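PDB 5CDD: structural polyprotein, VP1 from Israeli acute paralysis virus, which probably serves as a structural protein of the virus capsid, being the VP1 portion cut from a longer polyprotein and folded as a jelly-roll domain. Local coordinates for residues A[68-73]-A[180-185]; A[90-95]-A[115-120]. All blocks are in the same frame, centred on the assembly; numbering follows the deposited sequence.

In the fold
Contacts 1 and 2 lie side by side, with centres about 11 Å apart. Strands 176-184 and 87-98 are antiparallel neighbours in the larger sheet of the jelly roll. Probable hydrogen bonds link them directly: Ala183 O lies 2.7 Å from Arg93 N, and Ala181 O lies 2.8 Å from Lys95 N. From this shared sheet, contact 1 runs to helix 64-73, while contact 2 reaches the turn after strand 110-116 of the other sheet. Along the chain, contact 2 is nested inside the loop closed by contact 1. The side chains of Arg182 and Tyr94 also touch. Both contacts belong to the framework of the capsid domain.

Contact 1: A[68-73]-A[180-185]; sequences NTTDAQ and VARAGN
In the larger sheet of the viral jelly roll, strand 176-184 is joined to helix 64-73 by Arg182, which meets Asp71 and Thr70. The backbones stay well apart, with 10.6 Å between Thr70 CA and Arg182 CA. The long arginine side chain bridges the gap. Its CG sits between the backbone N and the carbonyl carbon (chi1 67°), and from CG to NE the chain is extended, which carries the guanidinium across to the helix.

There it makes a salt bridge end-on, with both terminal nitrogens on a single carboxylate oxygen. Arg182 NH2 lies 2.7 Å from Asp71 OD1. Arg182 NH1 lies 2.9 Å from Asp71 OD1. The NH2 bond is moderately bent, at 145°, and the NH1 bond is more so. Asp71 OD1 lies close to the guanidinium plane, but both nitrogens approach it from above the same face of the carboxylate. The two flat groups are turned 30° from each other.

Thr70 adds a second touch. Its OG1 stands over one guanidinium face, offset toward the rim, and is 3.8 Å from Arg182 NH2. This hydroxyl bonds to Thr67 O one turn back in the helix. Arg182 NE has another acidic partner, as it forms a salt bridge with Asp76.

The buried positive charge of Arg182 is thus met by two aspartates at different nitrogens. The two carboxylates probably offset the cost of burying the charge and limit rotation of the guanidinium, so that the strand and the helix side are joined by ionic pairing.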
# COMPACT_ATOMS: atom_id res chain seq x y z
N ASN A 68 13.24 -48.54 5.23
CA ASN A 68 12.59 -49.84 5.29
C ASN A 68 12.39 -50.30 6.73
O ASN A 68 11.34 -50.85 7.08
CB ASN A 68 13.40 -50.90 4.54
CG ASN A 68 13.45 -50.63 3.04
OD1 ASN A 68 12.44 -50.27 2.43
ND2 ASN A 68 14.62 -50.83 2.45
N THR A 69 13.39 -50.06 7.57
CA THR A 69 13.33 -50.44 8.97
C THR A 69 12.37 -49.55 9.76
O THR A 69 11.41 -50.03 10.36
CB THR A 69 14.72 -50.37 9.63
OG1 THR A 69 15.63 -51.20 8.90
CG2 THR A 69 14.65 -50.85 11.07
N THR A 70 12.64 -48.25 9.75
CA THR A 70 11.81 -47.30 10.49
C THR A 70 10.33 -47.31 10.09
O THR A 70 9.47 -46.98 10.90
CB THR A 70 12.35 -45.86 10.34
OG1 THR A 70 12.21 -45.42 8.99
CG2 THR A 70 13.82 -45.81 10.74
N ASP A 71 10.04 -47.69 8.85
CA ASP A 71 8.65 -47.73 8.40
C ASP A 71 7.87 -48.84 9.09
O ASP A 71 6.65 -48.76 9.23
CB ASP A 71 8.56 -47.97 6.89
CG ASP A 71 8.81 -46.72 6.08
OD1 ASP A 71 8.35 -45.63 6.50
OD2 ASP A 71 9.45 -46.82 5.01
N ALA A 72 8.58 -49.87 9.52
CA ALA A 72 7.94 -51.01 10.18
C ALA A 72 7.79 -50.83 11.69
O ALA A 72 6.83 -51.32 12.28
CB ALA A 72 8.72 -52.27 9.88
N GLN A 73 8.74 -50.13 12.30
CA GLN A 73 8.73 -49.92 13.74
C GLN A 73 7.49 -49.21 14.27
O GLN A 73 6.92 -49.62 15.28
CB GLN A 73 9.97 -49.13 14.16
CG GLN A 73 11.27 -49.74 13.68
CD GLN A 73 12.48 -49.09 14.31
OE1 GLN A 73 12.60 -47.87 14.33
NE2 GLN A 73 13.39 -49.92 14.83
N VAL A 180 18.18 -38.27 12.34
CA VAL A 180 17.31 -38.16 11.19
C VAL A 180 15.85 -37.97 11.57
O VAL A 180 15.29 -38.73 12.36
CB VAL A 180 17.43 -39.41 10.29
CG1 VAL A 180 16.63 -39.21 9.01
CG2 VAL A 180 18.89 -39.66 9.96
N ALA A 181 15.24 -36.93 11.00
CA ALA A 181 13.83 -36.62 11.25
C ALA A 181 13.16 -36.47 9.89
O ALA A 181 13.73 -35.87 8.98
CB ALA A 181 13.71 -35.33 12.04
N ARG A 182 11.96 -37.02 9.75
CA ARG A 182 11.25 -36.92 8.48
C ARG A 182 9.80 -36.48 8.61
O ARG A 182 9.27 -36.32 9.71
CB ARG A 182 11.28 -38.26 7.75
CG ARG A 182 10.50 -39.36 8.44
CD ARG A 182 10.40 -40.60 7.58
NE ARG A 182 9.70 -41.68 8.28
CZ ARG A 182 9.45 -42.87 7.75
NH1 ARG A 182 9.86 -43.15 6.52
NH2 ARG A 182 8.81 -43.79 8.46
N ALA A 183 9.17 -36.29 7.46
CA ALA A 183 7.78 -35.88 7.36
C ALA A 183 7.45 -35.91 5.87
O ALA A 183 8.34 -36.11 5.05
CB ALA A 183 7.60 -34.47 7.90
N GLY A 184 6.18 -35.73 5.53
CA GLY A 184 5.81 -35.73 4.13
C GLY A 184 5.85 -34.31 3.61
O GLY A 184 5.86 -33.37 4.41
N ASN A 185 5.88 -34.12 2.30
CA ASN A 185 5.89 -32.77 1.76
C ASN A 185 4.46 -32.25 1.89
O ASN A 185 3.62 -32.91 2.48
CB ASN A 185 6.38 -32.76 0.30
CG ASN A 185 5.38 -33.34 -0.67
OD1 ASN A 185 4.51 -34.12 -0.29
ND2 ASN A 185 5.51 -32.97 -1.93

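Contact 2: A[90-95]-A[115-120]; sequences GGRRYK and MPRNYS
Arg92 and Arg117 meet with their side chains crossing at about a right angle. Arg92 comes from strand 87-98 of the larger sheet. Arg117 lies just after strand 110-116 of the other sheet, in the type II beta turn from Pro116 to Tyr119. The contact therefore runs from one sheet to the turn that follows a strand of the other.

The touching is done by one nitrogen of Arg117. Its NH2 lies 3.4 Å from Arg92 NE and 3.6 Å from Arg92 CD. The guanidinium planes are 59° apart, so the groups are not stacked. Arg92 runs extended from CG to NE. Arg117 starts with CG anti to the backbone N (chi1 -173°) but turns at its third torsion (chi3 -64°), and this bend swings the guanidinium toward Arg92.

Both close nitrogens are donors, and no hydrogen bond joins them. A water is hydrogen-bonded to Tyr94 OH, 2.8 Å from it. It also accepts a weak hydrogen bond from Arg117 NH2, at 3.3 Å from the water oxygen. The strongest polar partner of Arg117 is Asp165, which forms a salt bridge with its NE. Arg92 makes a cation-pi contact with Tyr88.

Two like charges sit together here. Asp165 probably offsets the charge of Arg117, while the Tyr88 ring gives Arg92 a cation-pi partner. The water adds a polar link between the strand and the turn, weak on its Arg117 leg.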
# COMPACT_ATOMS: atom_id res chain seq x y z
N GLY A 90 2.30 -38.66 -2.71
CA GLY A 90 2.93 -37.37 -2.44
C GLY A 90 4.40 -37.50 -2.10
O GLY A 90 4.91 -38.61 -1.91
N GLY A 91 5.09 -36.37 -2.02
CA GLY A 91 6.51 -36.36 -1.72
C GLY A 91 6.86 -36.56 -0.26
O GLY A 91 5.98 -36.79 0.58
N ARG A 92 8.15 -36.46 0.05
CA ARG A 92 8.65 -36.65 1.41
C ARG A 92 9.76 -35.65 1.74
O ARG A 92 10.48 -35.18 0.86
CB ARG A 92 9.18 -38.07 1.56
CG ARG A 92 8.12 -39.15 1.33
CD ARG A 92 8.75 -40.42 0.78
NE ARG A 92 7.76 -41.47 0.55
CZ ARG A 92 7.19 -42.19 1.52
NH1 ARG A 92 7.51 -41.97 2.79
NH2 ARG A 92 6.30 -43.12 1.21
N ARG A 93 9.91 -35.34 3.03
CA ARG A 93 10.93 -34.41 3.49
C ARG A 93 11.81 -35.05 4.55
O ARG A 93 11.33 -35.85 5.37
CB ARG A 93 10.29 -33.15 4.06
CG ARG A 93 9.67 -32.24 3.02
CD ARG A 93 8.85 -31.13 3.65
NE ARG A 93 8.37 -30.19 2.64
CZ ARG A 93 7.45 -29.26 2.88
NH1 ARG A 93 6.90 -29.15 4.08
NH2 ARG A 93 7.07 -28.43 1.91
N TYR A 94 13.09 -34.71 4.54
CA TYR A 94 14.04 -35.24 5.51
C TYR A 94 14.95 -34.15 6.06
O TYR A 94 15.28 -33.20 5.35
CB TYR A 94 14.92 -36.33 4.88
CG TYR A 94 14.18 -37.52 4.32
CD1 TYR A 94 13.67 -37.51 3.03
CD2 TYR A 94 14.00 -38.67 5.09
CE1 TYR A 94 12.99 -38.61 2.51
CE2 TYR A 94 13.33 -39.78 4.58
CZ TYR A 94 12.83 -39.74 3.29
OH TYR A 94 12.16 -40.84 2.78
N LYS A 95 15.35 -34.30 7.31
CA LYS A 95 16.25 -33.35 7.95
C LYS A 95 17.32 -34.15 8.67
O LYS A 95 17.01 -35.01 9.50
CB LYS A 95 15.52 -32.45 8.95
CG LYS A 95 14.47 -31.55 8.33
CD LYS A 95 14.08 -30.42 9.28
CE LYS A 95 12.86 -29.67 8.78
NZ LYS A 95 13.01 -29.23 7.36
N MET A 115 16.67 -40.96 -6.70
CA MET A 115 16.92 -42.31 -7.20
C MET A 115 15.65 -43.12 -7.06
O MET A 115 14.94 -43.02 -6.07
CB MET A 115 18.07 -42.96 -6.43
CG MET A 115 17.74 -43.36 -5.02
SD MET A 115 17.96 -45.14 -4.89
CE MET A 115 19.74 -45.28 -4.98
N PRO A 116 15.34 -43.93 -8.09
CA PRO A 116 14.14 -44.76 -8.09
C PRO A 116 14.03 -45.57 -6.81
O PRO A 116 15.00 -46.19 -6.37
CB PRO A 116 14.35 -45.64 -9.32
CG PRO A 116 15.09 -44.72 -10.25
CD PRO A 116 16.11 -44.11 -9.33
N ARG A 117 12.85 -45.58 -6.22
CA ARG A 117 12.63 -46.30 -4.98
C ARG A 117 13.04 -47.76 -5.11
O ARG A 117 12.69 -48.45 -6.06
CB ARG A 117 11.16 -46.21 -4.58
CG ARG A 117 10.85 -46.80 -3.22
CD ARG A 117 9.46 -46.38 -2.77
NE ARG A 117 9.38 -44.94 -2.58
CZ ARG A 117 10.07 -44.28 -1.65
NH1 ARG A 117 10.87 -44.94 -0.82
NH2 ARG A 117 9.95 -42.97 -1.53
N ASN A 118 13.82 -48.22 -4.13
CA ASN A 118 14.31 -49.59 -4.07
C ASN A 118 15.41 -49.96 -5.05
O ASN A 118 15.64 -51.13 -5.32
CB ASN A 118 13.15 -50.57 -4.19
CG ASN A 118 12.18 -50.47 -3.03
OD1 ASN A 118 12.57 -50.54 -1.87
ND2 ASN A 118 10.91 -50.29 -3.35
N TYR A 119 16.08 -48.95 -5.60
CA TYR A 119 17.19 -49.17 -6.52
C TYR A 119 18.42 -49.16 -5.62
O TYR A 119 18.37 -48.65 -4.50
CB TYR A 119 17.30 -48.02 -7.52
CG TYR A 119 16.69 -48.27 -8.88
CD1 TYR A 119 15.40 -48.81 -9.01
CD2 TYR A 119 17.37 -47.92 -10.04
CE1 TYR A 119 14.81 -48.98 -10.26
CE2 TYR A 119 16.79 -48.08 -11.30
CZ TYR A 119 15.52 -48.61 -11.41
OH TYR A 119 14.94 -48.76 -12.65
N SER A 120 19.52 -49.75 -6.08
CA SER A 120 20.74 -49.75 -5.28
C SER A 120 21.65 -48.64 -5.80
O SER A 120 21.67 -48.34 -6.99
CB SER A 120 21.44 -51.11 -5.35
OG SER A 120 21.73 -51.47 -6.69
O HOH W 1 12.15 -41.04 -0.01